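Local structure of guanidinopropionase (Pseudomonas aeruginosa, 3NIQ) at residues R16-R25 with V61-R69; V219-R227 with Q264-L275. The protein hydrolyses 3-guanidinopropanoate to beta-alanine and urea as a homohexameric, two-manganese enzyme of the arginase family. All coordinates share one frame; numbering follows the deposited sequence.

Contact 1 (R16-R25 with V61-R69); sequences RFAGIPTFMR and VRNLSSLMR
The Arg62 guanidinium lies on the Phe23 ring with centres 4.2 Å apart and planes 29° apart, while CG of Arg62 stands over the ring centre in a CH-pi contact, 3.5 Å from the Phe23 centroid. An extended arginine suits this place because its CG covers the ring centre, its guanidinium continues over the rim, and its charge runs on to Asp87 and Asp90, whose salt bridges fix the guanidinium's rotation. Val61 CG1 closes the ring edge, 3.8 Å from Phe23 CE1.

Side chains carry the direct hydrogen bonds, each to the backbone of the other segment. Met24 N gives a fairly straight bond to Ser65 OG (2.8 Å, 162°); the same hydroxyl donates to Arg62 O, so a small serine bridges the loop and the 61-69 segment. Its chi1 of 77° sets OG between backbone N and carbonyl carbon, facing both partners. Arg16, extended from CG to NE, brings NH1 to Ser66 O at 3.1 Å. One water joins Thr22 O, Arg62 O and Ser66 OG, and another links Met24 O with Met68 O.

Met24 SD packs against Met68 CG at 3.8 Å; unbranched methionines adapt easily to such a seam. Beneath, Phe23 and Met24 reach Met303 of helix 294-317 and Leu39 of strand 37-42, and Phe23 and Val61 meet Val122 of strand 118-123, seating the N-terminal loop and helix 57-64 against the central sheet.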
ATOM      1  N   ARG A  16      21.920   5.896   9.522  1.00 26.71           N
ATOM      2  CA  ARG A  16      21.465   4.523   9.293  1.00 27.44           C
ATOM      3  C   ARG A  16      20.768   4.306   7.947  1.00 27.22           C
ATOM      4  O   ARG A  16      20.551   3.166   7.529  1.00 27.94           O
ATOM      5  CB  ARG A  16      20.554   4.079  10.445  1.00 27.94           C
ATOM      6  CG  ARG A  16      21.286   4.014  11.757  1.00 29.39           C
ATOM      7  CD  ARG A  16      20.368   3.655  12.921  1.00 31.40           C
ATOM      8  NE  ARG A  16      21.143   3.567  14.162  1.00 32.68           N
ATOM      9  CZ  ARG A  16      22.032   2.608  14.457  1.00 35.88           C
ATOM     10  NH1 ARG A  16      22.296   1.598  13.616  1.00 32.72           N
ATOM     11  NH2 ARG A  16      22.670   2.652  15.617  1.00 37.88           N
ATOM     12  N   PHE A  17      20.418   5.390   7.265  1.00 26.18           N
ATOM     13  CA  PHE A  17      19.721   5.259   5.988  1.00 25.91           C
ATOM     14  C   PHE A  17      20.725   5.230   4.847  1.00 24.93           C
ATOM     15  O   PHE A  17      20.356   5.048   3.689  1.00 23.78           O
ATOM     16  CB  PHE A  17      18.697   6.393   5.797  1.00 26.43           C
ATOM     17  CG  PHE A  17      19.234   7.763   6.098  1.00 25.68           C
ATOM     18  CD1 PHE A  17      20.095   8.398   5.209  1.00 25.05           C
ATOM     19  CD2 PHE A  17      18.869   8.427   7.275  1.00 25.50           C
ATOM     20  CE1 PHE A  17      20.606   9.684   5.474  1.00 25.45           C
ATOM     21  CE2 PHE A  17      19.367   9.700   7.553  1.00 25.80           C
ATOM     22  CZ  PHE A  17      20.238  10.336   6.653  1.00 22.67           C
ATOM     23  N   ALA A  18      21.994   5.423   5.201  1.00 24.84           N
ATOM     24  CA  ALA A  18      23.089   5.560   4.241  1.00 24.90           C
ATOM     25  C   ALA A  18      24.066   4.391   4.361  1.00 25.20           C
ATOM     26  O   ALA A  18      24.025   3.625   5.331  1.00 25.56           O
ATOM     27  CB  ALA A  18      23.815   6.866   4.483  1.00 25.65           C
ATOM     28  N   GLY A  19      24.948   4.261   3.376  1.00 25.60           N
ATOM     29  CA  GLY A  19      25.902   3.173   3.337  1.00 24.62           C
ATOM     30  C   GLY A  19      25.337   1.957   2.618  1.00 24.85           C
ATOM     31  O   GLY A  19      24.116   1.769   2.545  1.00 24.86           O
ATOM     32  N   ILE A  20      26.222   1.121   2.093  1.00 23.96           N
ATOM     33  CA  ILE A  20      25.793  -0.075   1.360  1.00 25.40           C
ATOM     34  C   ILE A  20      25.103  -1.024   2.348  1.00 24.21           C
ATOM     35  O   ILE A  20      25.599  -1.233   3.443  1.00 24.73           O
ATOM     36  CB  ILE A  20      26.974  -0.717   0.590  1.00 26.42           C
ATOM     37  CG1 ILE A  20      27.494   0.295  -0.445  1.00 27.33           C
ATOM     38  CG2 ILE A  20      26.549  -2.037  -0.104  1.00 26.42           C
ATOM     39  CD1 ILE A  20      28.891   0.016  -0.965  1.00 29.17           C
ATOM     40  N   PRO A  21      23.904  -1.512   1.998  1.00 23.14           N
ATOM     41  CA  PRO A  21      23.135  -2.259   3.001  1.00 24.01           C
ATOM     42  C   PRO A  21      23.522  -3.742   3.155  1.00 24.22           C
ATOM     43  O   PRO A  21      22.840  -4.623   2.635  1.00 25.06           O
ATOM     44  CB  PRO A  21      21.681  -2.104   2.524  1.00 23.03           C
ATOM     45  CG  PRO A  21      21.781  -1.925   1.041  1.00 23.88           C
ATOM     46  CD  PRO A  21      23.093  -1.174   0.810  1.00 23.88           C
ATOM     47  N   THR A  22      24.594  -4.005   3.897  1.00 23.38           N
ATOM     48  CA  THR A  22      24.945  -5.374   4.285  1.00 22.58           C
ATOM     49  C   THR A  22      24.274  -5.718   5.622  1.00 21.77           C
ATOM     50  O   THR A  22      23.829  -4.825   6.337  1.00 20.91           O
ATOM     51  CB  THR A  22      26.458  -5.487   4.510  1.00 22.00           C
ATOM     52  OG1 THR A  22      26.858  -4.445   5.397  1.00 21.87           O
ATOM     53  CG2 THR A  22      27.231  -5.341   3.211  1.00 23.61           C
ATOM     54  N   PHE A  23      24.234  -7.002   5.992  1.00 21.13           N
ATOM     55  CA  PHE A  23      23.663  -7.360   7.287  1.00 20.42           C
ATOM     56  C   PHE A  23      24.342  -6.559   8.391  1.00 21.15           C
ATOM     57  O   PHE A  23      25.569  -6.560   8.491  1.00 21.43           O
ATOM     58  CB  PHE A  23      23.829  -8.856   7.571  1.00 20.99           C
ATOM     59  CG  PHE A  23      22.885  -9.724   6.809  1.00 21.05           C
ATOM     60  CD1 PHE A  23      21.498  -9.517   6.901  1.00 19.44           C
ATOM     61  CD2 PHE A  23      23.369 -10.768   6.016  1.00 19.54           C
ATOM     62  CE1 PHE A  23      20.603 -10.335   6.191  1.00 17.53           C
ATOM     63  CE2 PHE A  23      22.489 -11.603   5.331  1.00 19.07           C
ATOM     64  CZ  PHE A  23      21.092 -11.364   5.406  1.00 17.69           C
ATOM     65  N   MET A  24      23.533  -5.873   9.202  1.00 21.50           N
ATOM     66  CA  MET A  24      24.006  -5.080  10.344  1.00 22.18           C
ATOM     67  C   MET A  24      25.035  -4.020   9.915  1.00 22.22           C
ATOM     68  O   MET A  24      25.785  -3.536  10.746  1.00 23.47           O
ATOM     69  CB  MET A  24      24.606  -5.987  11.436  1.00 22.47           C
ATOM     70  CG  MET A  24      23.779  -7.247  11.775  1.00 23.05           C
ATOM     71  SD  MET A  24      22.167  -6.846  12.439  1.00 25.24           S
ATOM     72  CE  MET A  24      21.482  -8.510  12.678  1.00 22.09           C
ATOM     73  N   ARG A  25      25.077  -3.698   8.615  1.00 21.94           N
ATOM     74  CA  ARG A  25      26.080  -2.773   8.038  1.00 23.61           C
ATOM     75  C   ARG A  25      27.510  -3.169   8.377  1.00 23.80           C
ATOM     76  O   ARG A  25      28.374  -2.316   8.617  1.00 24.55           O
ATOM     77  CB  ARG A  25      25.809  -1.314   8.464  1.00 24.42           C
ATOM     78  CG  ARG A  25      24.381  -0.833   8.115  1.00 26.48           C
ATOM     79  CD  ARG A  25      24.312   0.678   7.928  1.00 26.52           C
ATOM     80  NE  ARG A  25      24.544   1.385   9.183  1.00 23.36           N
ATOM     81  CZ  ARG A  25      24.782   2.694   9.264  1.00 25.95           C
ATOM     82  NH1 ARG A  25      24.819   3.446   8.166  1.00 24.12           N
ATOM     83  NH2 ARG A  25      24.983   3.251  10.442  1.00 22.76           N
ATOM     84  N   VAL A  61      15.741  -7.960   4.611  1.00 16.88           N
ATOM     85  CA  VAL A  61      16.301  -8.066   5.976  1.00 17.35           C
ATOM     86  C   VAL A  61      17.671  -7.341   6.077  1.00 18.34           C
ATOM     87  O   VAL A  61      17.959  -6.693   7.086  1.00 19.93           O
ATOM     88  CB  VAL A  61      16.389  -9.549   6.473  1.00 16.86           C
ATOM     89  CG1 VAL A  61      17.187  -9.649   7.779  1.00 15.37           C
ATOM     90  CG2 VAL A  61      14.978 -10.108   6.702  1.00 13.78           C
ATOM     91  N   ARG A  62      18.512  -7.440   5.045  1.00 17.47           N
ATOM     92  CA  ARG A  62      19.772  -6.681   5.057  1.00 18.70           C
ATOM     93  C   ARG A  62      19.443  -5.207   5.208  1.00 19.04           C
ATOM     94  O   ARG A  62      20.018  -4.508   6.032  1.00 18.95           O
ATOM     95  CB  ARG A  62      20.582  -6.862   3.758  1.00 18.54           C
ATOM     96  CG  ARG A  62      21.352  -8.180   3.660  1.00 19.70           C
ATOM     97  CD  ARG A  62      22.372  -8.168   2.517  1.00 17.53           C
ATOM     98  NE  ARG A  62      23.304  -9.293   2.599  1.00 22.11           N
ATOM     99  CZ  ARG A  62      23.105 -10.491   2.043  1.00 23.27           C
ATOM    100  NH1 ARG A  62      21.991 -10.737   1.358  1.00 18.33           N
ATOM    101  NH2 ARG A  62      24.026 -11.447   2.167  1.00 21.48           N
ATOM    102  N   ASN A  63      18.496  -4.760   4.400  1.00 20.25           N
ATOM    103  CA  ASN A  63      18.097  -3.368   4.389  1.00 20.81           C
ATOM    104  C   ASN A  63      17.648  -2.840   5.745  1.00 20.44           C
ATOM    105  O   ASN A  63      18.187  -1.850   6.247  1.00 19.07           O
ATOM    106  CB  ASN A  63      16.988  -3.194   3.376  1.00 21.60           C
ATOM    107  CG  ASN A  63      16.879  -1.781   2.913  1.00 28.82           C
ATOM    108  OD1 ASN A  63      16.359  -0.920   3.620  1.00 31.79           O
ATOM    109  ND2 ASN A  63      17.423  -1.514   1.727  1.00 35.24           N
ATOM    110  N   LEU A  64      16.664  -3.519   6.337  1.00 19.20           N
ATOM    111  CA  LEU A  64      16.133  -3.131   7.634  1.00 19.48           C
ATOM    112  C   LEU A  64      17.099  -3.358   8.789  1.00 19.64           C
ATOM    113  O   LEU A  64      16.988  -2.687   9.827  1.00 18.36           O
ATOM    114  CB  LEU A  64      14.805  -3.857   7.915  1.00 19.01           C
ATOM    115  CG  LEU A  64      13.564  -3.131   7.389  1.00 17.24           C
ATOM    116  CD1 LEU A  64      13.354  -1.746   8.104  1.00 18.87           C
ATOM    117  CD2 LEU A  64      13.554  -2.938   5.882  1.00 16.75           C
ATOM    118  N   SER A  65      18.044  -4.284   8.618  1.00 18.51           N
ATOM    119  CA  SER A  65      19.046  -4.534   9.675  1.00 19.46           C
ATOM    120  C   SER A  65      19.939  -3.308   9.952  1.00 19.77           C
ATOM    121  O   SER A  65      20.664  -3.279  10.937  1.00 19.04           O
ATOM    122  CB  SER A  65      19.903  -5.770   9.365  1.00 19.49           C
ATOM    123  OG  SER A  65      20.884  -5.484   8.380  1.00 20.94           O
ATOM    124  N   SER A  66      19.875  -2.299   9.078  1.00 20.37           N
ATOM    125  CA  SER A  66      20.510  -0.998   9.336  1.00 20.65           C
ATOM    126  C   SER A  66      20.030  -0.355  10.630  1.00 20.65           C
ATOM    127  O   SER A  66      20.711   0.513  11.169  1.00 20.18           O
ATOM    128  CB  SER A  66      20.184  -0.035   8.187  1.00 20.35           C
ATOM    129  OG  SER A  66      21.045  -0.318   7.122  1.00 26.27           O
ATOM    130  N   LEU A  67      18.856  -0.758  11.122  1.00 19.72           N
ATOM    131  CA  LEU A  67      18.304  -0.135  12.340  1.00 19.30           C
ATOM    132  C   LEU A  67      18.863  -0.739  13.619  1.00 21.32           C
ATOM    133  O   LEU A  67      18.655  -0.184  14.710  1.00 20.35           O
ATOM    134  CB  LEU A  67      16.770  -0.227  12.364  1.00 19.73           C
ATOM    135  CG  LEU A  67      16.001   0.279  11.143  1.00 21.15           C
ATOM    136  CD1 LEU A  67      14.510   0.358  11.435  1.00 21.62           C
ATOM    137  CD2 LEU A  67      16.529   1.652  10.715  1.00 25.32           C
ATOM    138  N   MET A  68      19.558  -1.874  13.491  1.00 21.42           N
ATOM    139  CA  MET A  68      20.114  -2.556  14.661  1.00 22.53           C
ATOM    140  C   MET A  68      21.340  -1.824  15.183  1.00 23.94           C
ATOM    141  O   MET A  68      22.130  -1.276  14.400  1.00 23.08           O
ATOM    142  CB  MET A  68      20.484  -3.991  14.329  1.00 20.84           C
ATOM    143  CG  MET A  68      19.289  -4.892  13.905  1.00 23.79           C
ATOM    144  SD  MET A  68      18.108  -5.066  15.247  1.00 26.34           S
ATOM    145  CE  MET A  68      16.832  -3.866  14.831  1.00 23.12           C
ATOM    146  N   ARG A  69      21.499  -1.826  16.506  1.00 25.28           N
ATOM    147  CA  ARG A  69      22.631  -1.150  17.137  1.00 26.80           C
ATOM    148  C   ARG A  69      23.673  -2.176  17.620  1.00 28.49           C
ATOM    149  O   ARG A  69      23.575  -3.370  17.298  1.00 29.85           O
ATOM    150  CB  ARG A  69      22.124  -0.192  18.231  1.00 27.29           C
ATOM    151  CG  ARG A  69      21.095   0.804  17.667  1.00 26.32           C
ATOM    152  CD  ARG A  69      20.717   1.948  18.608  1.00 27.22           C
ATOM    153  NE  ARG A  69      19.591   2.741  18.080  1.00 25.83           N
ATOM    154  CZ  ARG A  69      18.313   2.358  18.160  1.00 28.41           C
ATOM    155  NH1 ARG A  69      18.003   1.202  18.750  1.00 26.70           N
ATOM    156  NH2 ARG A  69      17.335   3.129  17.673  1.00 26.00           N
TER
HETATM  157  O   HOH W   1      21.986  -2.508   6.118  1.00 20.36           O
HETATM  158  O   HOH W   2      24.686  -2.536  13.423  1.00 30.77           O

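Contact 2 (V219-R227 with Q264-L275)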
ATOM      1  N   VAL A 219       5.269 -18.007  28.963  1.00 26.30           N
ATOM      2  CA  VAL A 219       6.635 -17.939  28.430  1.00 26.48           C
ATOM      3  C   VAL A 219       7.658 -18.692  29.280  1.00 26.85           C
ATOM      4  O   VAL A 219       8.412 -19.519  28.766  1.00 25.54           O
ATOM      5  CB  VAL A 219       7.076 -16.450  28.261  1.00 26.26           C
ATOM      6  CG1 VAL A 219       8.587 -16.331  27.992  1.00 26.94           C
ATOM      7  CG2 VAL A 219       6.280 -15.792  27.126  1.00 26.60           C
ATOM      8  N   GLU A 220       7.678 -18.403  30.579  1.00 26.01           N
ATOM      9  CA  GLU A 220       8.639 -19.020  31.484  1.00 27.44           C
ATOM     10  C   GLU A 220       8.618 -20.553  31.468  1.00 26.89           C
ATOM     11  O   GLU A 220       9.665 -21.186  31.403  1.00 27.53           O
ATOM     12  CB  GLU A 220       8.459 -18.481  32.915  1.00 28.46           C
ATOM     13  CG  GLU A 220       9.281 -19.233  33.975  1.00 33.96           C
ATOM     14  CD  GLU A 220       9.419 -18.456  35.292  1.00 41.36           C
ATOM     15  OE1 GLU A 220       9.383 -17.205  35.268  1.00 45.24           O
ATOM     16  OE2 GLU A 220       9.582 -19.100  36.349  1.00 44.06           O
ATOM     17  N   ALA A 221       7.435 -21.146  31.550  1.00 26.81           N
ATOM     18  CA  ALA A 221       7.325 -22.589  31.585  1.00 25.79           C
ATOM     19  C   ALA A 221       7.605 -23.208  30.211  1.00 25.37           C
ATOM     20  O   ALA A 221       8.195 -24.297  30.109  1.00 24.57           O
ATOM     21  CB  ALA A 221       5.946 -22.994  32.116  1.00 25.70           C
ATOM     22  N   THR A 222       7.250 -22.510  29.150  1.00 23.99           N
ATOM     23  CA  THR A 222       7.535 -22.973  27.808  1.00 22.97           C
ATOM     24  C   THR A 222       9.050 -23.071  27.615  1.00 24.00           C
ATOM     25  O   THR A 222       9.572 -24.026  27.146  1.00 24.14           O
ATOM     26  CB  THR A 222       6.915 -22.024  26.752  1.00 23.61           C
ATOM     27  OG1 THR A 222       5.516 -22.196  26.715  1.00 23.02           O
ATOM     28  CG2 THR A 222       7.429 -22.299  25.425  1.00 22.21           C
ATOM     29  N   LEU A 223       9.725 -22.062  28.072  1.00 24.29           N
ATOM     30  CA  LEU A 223      11.138 -21.974  27.965  1.00 26.16           C
ATOM     31  C   LEU A 223      11.805 -23.097  28.727  1.00 26.16           C
ATOM     32  O   LEU A 223      12.689 -23.742  28.231  1.00 24.64           O
ATOM     33  CB  LEU A 223      11.536 -20.650  28.548  1.00 26.65           C
ATOM     34  CG  LEU A 223      12.958 -20.220  28.675  1.00 29.87           C
ATOM     35  CD1 LEU A 223      13.650 -20.081  27.380  1.00 27.34           C
ATOM     36  CD2 LEU A 223      12.999 -18.973  29.484  1.00 30.21           C
ATOM     37  N   ALA A 224      11.298 -23.355  29.916  1.00 26.62           N
ATOM     38  CA  ALA A 224      11.821 -24.395  30.749  1.00 27.20           C
ATOM     39  C   ALA A 224      11.685 -25.744  30.059  1.00 26.61           C
ATOM     40  O   ALA A 224      12.587 -26.532  30.032  1.00 26.87           O
ATOM     41  CB  ALA A 224      11.114 -24.402  32.029  1.00 27.67           C
ATOM     42  N   GLU A 225      10.553 -25.957  29.454  1.00 25.86           N
ATOM     43  CA  GLU A 225      10.318 -27.200  28.725  1.00 25.33           C
ATOM     44  C   GLU A 225      11.241 -27.280  27.515  1.00 25.29           C
ATOM     45  O   GLU A 225      11.827 -28.334  27.239  1.00 25.45           O
ATOM     46  CB  GLU A 225       8.846 -27.338  28.319  1.00 25.49           C
ATOM     47  CG  GLU A 225       8.530 -28.621  27.553  1.00 24.76           C
ATOM     48  CD  GLU A 225       8.662 -29.876  28.413  1.00 29.24           C
ATOM     49  OE1 GLU A 225       9.054 -29.759  29.607  1.00 28.50           O
ATOM     50  OE2 GLU A 225       8.380 -30.978  27.884  1.00 26.74           O
ATOM     51  N   ALA A 226      11.393 -26.165  26.797  1.00 25.05           N
ATOM     52  CA  ALA A 226      12.287 -26.161  25.636  1.00 24.06           C
ATOM     53  C   ALA A 226      13.724 -26.493  26.033  1.00 23.45           C
ATOM     54  O   ALA A 226      14.377 -27.287  25.367  1.00 22.03           O
ATOM     55  CB  ALA A 226      12.229 -24.829  24.899  1.00 23.39           C
ATOM     56  N   ARG A 227      14.217 -25.874  27.108  1.00 23.51           N
ATOM     57  CA  ARG A 227      15.616 -26.087  27.523  1.00 25.35           C
ATOM     58  C   ARG A 227      15.819 -27.507  28.038  1.00 25.61           C
ATOM     59  O   ARG A 227      16.879 -28.099  27.841  1.00 24.44           O
ATOM     60  CB  ARG A 227      16.051 -25.085  28.591  1.00 25.78           C
ATOM     61  CG  ARG A 227      16.079 -23.646  28.112  1.00 26.72           C
ATOM     62  CD  ARG A 227      16.567 -22.730  29.225  1.00 29.63           C
ATOM     63  NE  ARG A 227      17.944 -23.046  29.594  1.00 32.80           N
ATOM     64  CZ  ARG A 227      19.021 -22.374  29.180  1.00 33.10           C
ATOM     65  NH1 ARG A 227      18.911 -21.318  28.381  1.00 26.39           N
ATOM     66  NH2 ARG A 227      20.227 -22.761  29.580  1.00 33.38           N
ATOM     67  N   GLN A 264       6.772 -11.712  22.830  1.00 18.19           N
ATOM     68  CA  GLN A 264       6.914 -13.105  23.268  1.00 18.12           C
ATOM     69  C   GLN A 264       8.089 -13.822  22.582  1.00 18.25           C
ATOM     70  O   GLN A 264       8.829 -14.558  23.234  1.00 17.86           O
ATOM     71  CB  GLN A 264       5.613 -13.866  23.041  1.00 18.47           C
ATOM     72  CG  GLN A 264       4.542 -13.564  24.074  1.00 18.68           C
ATOM     73  CD  GLN A 264       3.195 -14.071  23.642  1.00 19.90           C
ATOM     74  OE1 GLN A 264       2.938 -14.299  22.445  1.00 19.27           O
ATOM     75  NE2 GLN A 264       2.316 -14.265  24.614  1.00 19.68           N
ATOM     76  N   ALA A 265       8.263 -13.594  21.281  1.00 16.26           N
ATOM     77  CA  ALA A 265       9.382 -14.203  20.536  1.00 17.16           C
ATOM     78  C   ALA A 265      10.750 -13.754  21.053  1.00 16.94           C
ATOM     79  O   ALA A 265      11.676 -14.566  21.180  1.00 18.06           O
ATOM     80  CB  ALA A 265       9.254 -13.937  19.025  1.00 15.79           C
ATOM     81  N   GLN A 266      10.877 -12.471  21.368  1.00 17.07           N
ATOM     82  CA  GLN A 266      12.118 -11.942  21.928  1.00 18.66           C
ATOM     83  C   GLN A 266      12.387 -12.570  23.293  1.00 19.23           C
ATOM     84  O   GLN A 266      13.511 -12.966  23.589  1.00 19.57           O
ATOM     85  CB  GLN A 266      12.057 -10.417  22.054  1.00 18.16           C
ATOM     86  CG  GLN A 266      12.216  -9.654  20.732  1.00 17.70           C
ATOM     87  CD  GLN A 266      12.091  -8.151  20.928  1.00 19.24           C
ATOM     88  OE1 GLN A 266      11.086  -7.673  21.438  1.00 18.34           O
ATOM     89  NE2 GLN A 266      13.113  -7.402  20.512  1.00 18.64           N
ATOM     90  N   GLN A 267      11.357 -12.660  24.124  1.00 20.02           N
ATOM     91  CA  GLN A 267      11.525 -13.249  25.459  1.00 21.36           C
ATOM     92  C   GLN A 267      11.931 -14.722  25.351  1.00 20.79           C
ATOM     93  O   GLN A 267      12.797 -15.196  26.083  1.00 20.62           O
ATOM     94  CB  GLN A 267      10.234 -13.141  26.282  1.00 21.24           C
ATOM     95  CG  GLN A 267       9.805 -11.692  26.594  1.00 24.86           C
ATOM     96  CD  GLN A 267       8.402 -11.607  27.211  1.00 30.55           C
ATOM     97  OE1 GLN A 267       7.482 -12.349  26.835  1.00 30.70           O
ATOM     98  NE2 GLN A 267       8.229 -10.681  28.140  1.00 34.86           N
ATOM     99  N   LEU A 268      11.313 -15.454  24.435  1.00 19.77           N
ATOM    100  CA  LEU A 268      11.656 -16.878  24.315  1.00 20.62           C
ATOM    101  C   LEU A 268      13.086 -17.061  23.816  1.00 20.14           C
ATOM    102  O   LEU A 268      13.844 -17.880  24.357  1.00 20.14           O
ATOM    103  CB  LEU A 268      10.649 -17.594  23.423  1.00 20.43           C
ATOM    104  CG  LEU A 268       9.263 -17.670  24.071  1.00 21.29           C
ATOM    105  CD1 LEU A 268       8.205 -17.977  23.024  1.00 18.92           C
ATOM    106  CD2 LEU A 268       9.249 -18.756  25.152  1.00 20.22           C
ATOM    107  N   VAL A 269      13.473 -16.287  22.801  1.00 19.84           N
ATOM    108  CA  VAL A 269      14.821 -16.403  22.249  1.00 18.49           C
ATOM    109  C   VAL A 269      15.895 -16.001  23.282  1.00 19.67           C
ATOM    110  O   VAL A 269      16.901 -16.696  23.454  1.00 19.75           O
ATOM    111  CB  VAL A 269      14.956 -15.625  20.907  1.00 18.17           C
ATOM    112  CG1 VAL A 269      16.410 -15.493  20.495  1.00 18.70           C
ATOM    113  CG2 VAL A 269      14.187 -16.362  19.835  1.00 15.75           C
ATOM    114  N   ARG A 270      15.675 -14.899  23.984  1.00 19.45           N
ATOM    115  CA  ARG A 270      16.604 -14.472  25.037  1.00 20.25           C
ATOM    116  C   ARG A 270      16.847 -15.560  26.102  1.00 20.64           C
ATOM    117  O   ARG A 270      17.959 -15.727  26.576  1.00 20.74           O
ATOM    118  CB  ARG A 270      16.095 -13.187  25.699  1.00 20.51           C
ATOM    119  CG  ARG A 270      16.289 -11.947  24.805  1.00 20.72           C
ATOM    120  CD  ARG A 270      15.379 -10.799  25.237  1.00 21.25           C
ATOM    121  NE  ARG A 270      15.370  -9.732  24.245  1.00 21.13           N
ATOM    122  CZ  ARG A 270      14.708  -8.594  24.384  1.00 21.33           C
ATOM    123  NH1 ARG A 270      14.027  -8.352  25.491  1.00 17.88           N
ATOM    124  NH2 ARG A 270      14.755  -7.676  23.416  1.00 20.60           N
ATOM    125  N   GLY A 271      15.800 -16.290  26.464  1.00 21.47           N
ATOM    126  CA  GLY A 271      15.885 -17.386  27.439  1.00 22.51           C
ATOM    127  C   GLY A 271      16.650 -18.612  26.950  1.00 23.88           C
ATOM    128  O   GLY A 271      16.852 -19.576  27.709  1.00 24.64           O
ATOM    129  N   LEU A 272      17.103 -18.571  25.697  1.00 23.26           N
ATOM    130  CA  LEU A 272      17.942 -19.631  25.144  1.00 23.29           C
ATOM    131  C   LEU A 272      19.430 -19.405  25.432  1.00 24.18           C
ATOM    132  O   LEU A 272      20.284 -20.195  25.013  1.00 22.65           O
ATOM    133  CB  LEU A 272      17.705 -19.782  23.642  1.00 22.35           C
ATOM    134  CG  LEU A 272      16.278 -20.171  23.259  1.00 22.57           C
ATOM    135  CD1 LEU A 272      16.132 -20.343  21.749  1.00 19.34           C
ATOM    136  CD2 LEU A 272      15.849 -21.436  23.956  1.00 19.35           C
ATOM    137  N   ARG A 273      19.736 -18.313  26.132  1.00 24.09           N
ATOM    138  CA  ARG A 273      21.111 -17.967  26.422  1.00 24.98           C
ATOM    139  C   ARG A 273      21.795 -19.089  27.223  1.00 25.57           C
ATOM    140  O   ARG A 273      21.171 -19.721  28.090  1.00 24.16           O
ATOM    141  CB  ARG A 273      21.156 -16.669  27.223  1.00 25.86           C
ATOM    142  CG  ARG A 273      22.555 -16.100  27.353  1.00 27.88           C
ATOM    143  CD  ARG A 273      22.583 -15.002  28.389  1.00 28.53           C
ATOM    144  NE  ARG A 273      23.889 -14.351  28.402  1.00 28.95           N
ATOM    145  CZ  ARG A 273      24.134 -13.207  29.028  1.00 29.85           C
ATOM    146  NH1 ARG A 273      23.155 -12.614  29.697  1.00 27.48           N
ATOM    147  NH2 ARG A 273      25.350 -12.667  28.988  1.00 27.09           N
ATOM    148  N   GLY A 274      23.056 -19.359  26.901  1.00 25.73           N
ATOM    149  CA  GLY A 274      23.807 -20.417  27.595  1.00 27.12           C
ATOM    150  C   GLY A 274      23.818 -21.788  26.919  1.00 27.04           C
ATOM    151  O   GLY A 274      24.704 -22.599  27.168  1.00 27.43           O
ATOM    152  N   LEU A 275      22.841 -22.050  26.061  1.00 25.81           N
ATOM    153  CA  LEU A 275      22.800 -23.312  25.352  1.00 25.94           C
ATOM    154  C   LEU A 275      23.978 -23.431  24.397  1.00 25.75           C
ATOM    155  O   LEU A 275      24.596 -22.430  24.023  1.00 25.87           O
ATOM    156  CB  LEU A 275      21.478 -23.438  24.571  1.00 26.32           C
ATOM    157  CG  LEU A 275      20.224 -23.538  25.457  1.00 25.95           C
ATOM    158  CD1 LEU A 275      18.962 -23.540  24.631  1.00 27.84           C
ATOM    159  CD2 LEU A 275      20.243 -24.754  26.342  1.00 28.12           C
TER
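Gln264 begins the contact lightly, its CG touching CG2 of Val219 while its OE1 accepts a hydrogen bond from Thr261 N. One turn on, Gln267 lays CB against Val219 CG1 and brings OE1 near CG2, the two side chains crossing at about a right angle; a long amide suits this partly exposed margin, where its methylenes can pack on a valine. Leu268 is the buried centre: CG, anti to the carbonyl carbon (chi1 -68°), carries CD2 to 3.8 Å from Val219 CG1 and on to Thr222 CG2. The branched side chains fit between helices whose axes approach to 9.9 Å and cross at -39°.

These are two of the helices packed on the parallel sheet of the alpha/beta arginase fold; strand 235-240 lies between them in the chain, and Ala265 and Leu272 rest on it.

At Gly271 the helix has given way to a type I turn, Arg270 to Arg273. Gly271, with no side chain, lets Leu223 CD1 come to 3.3 Å from its O. That carbonyl also accepts from Arg227 NH1 at 2.8 Å. Leu272 turns CD2 to Leu223 CD1. Arg273 contributes its carbonyl, taking a second bond of 2.8 Å from the same Arg227 NH1, while its side chain goes to Glu312. Both acceptors lie near the guanidinium plane, and the bend at chi3 (64°) of Arg227 delivers NH1 between them. Gly274, with positive phi, completes a type II turn, and Leu275 then sets CD2 over one guanidinium face, 3.8 Å from Arg227 NH2.

Both segments of contact 1 precede those of contact 2 in the chain, and the contacts lie with centres about 27 Å apart and nearest atoms about 8 Å apart, without touching. Both belong to the same alpha/beta layer structure and share helix 294-317 as a neighbour: contact 1 meets it through Met303 and Ala300, and contact 2 through Met302 and Leu306. The 16-25/61-69 contact lies by strands 37-42 and 118-123, the 219-227/264-275 contact by strand 235-240. Each also borders the same neighbouring subunit, where Arg69 pairs with Glu256 of that subunit and Arg270 with Glu212 of that subunit, so both local packings adjoin interfaces of the homohexamer.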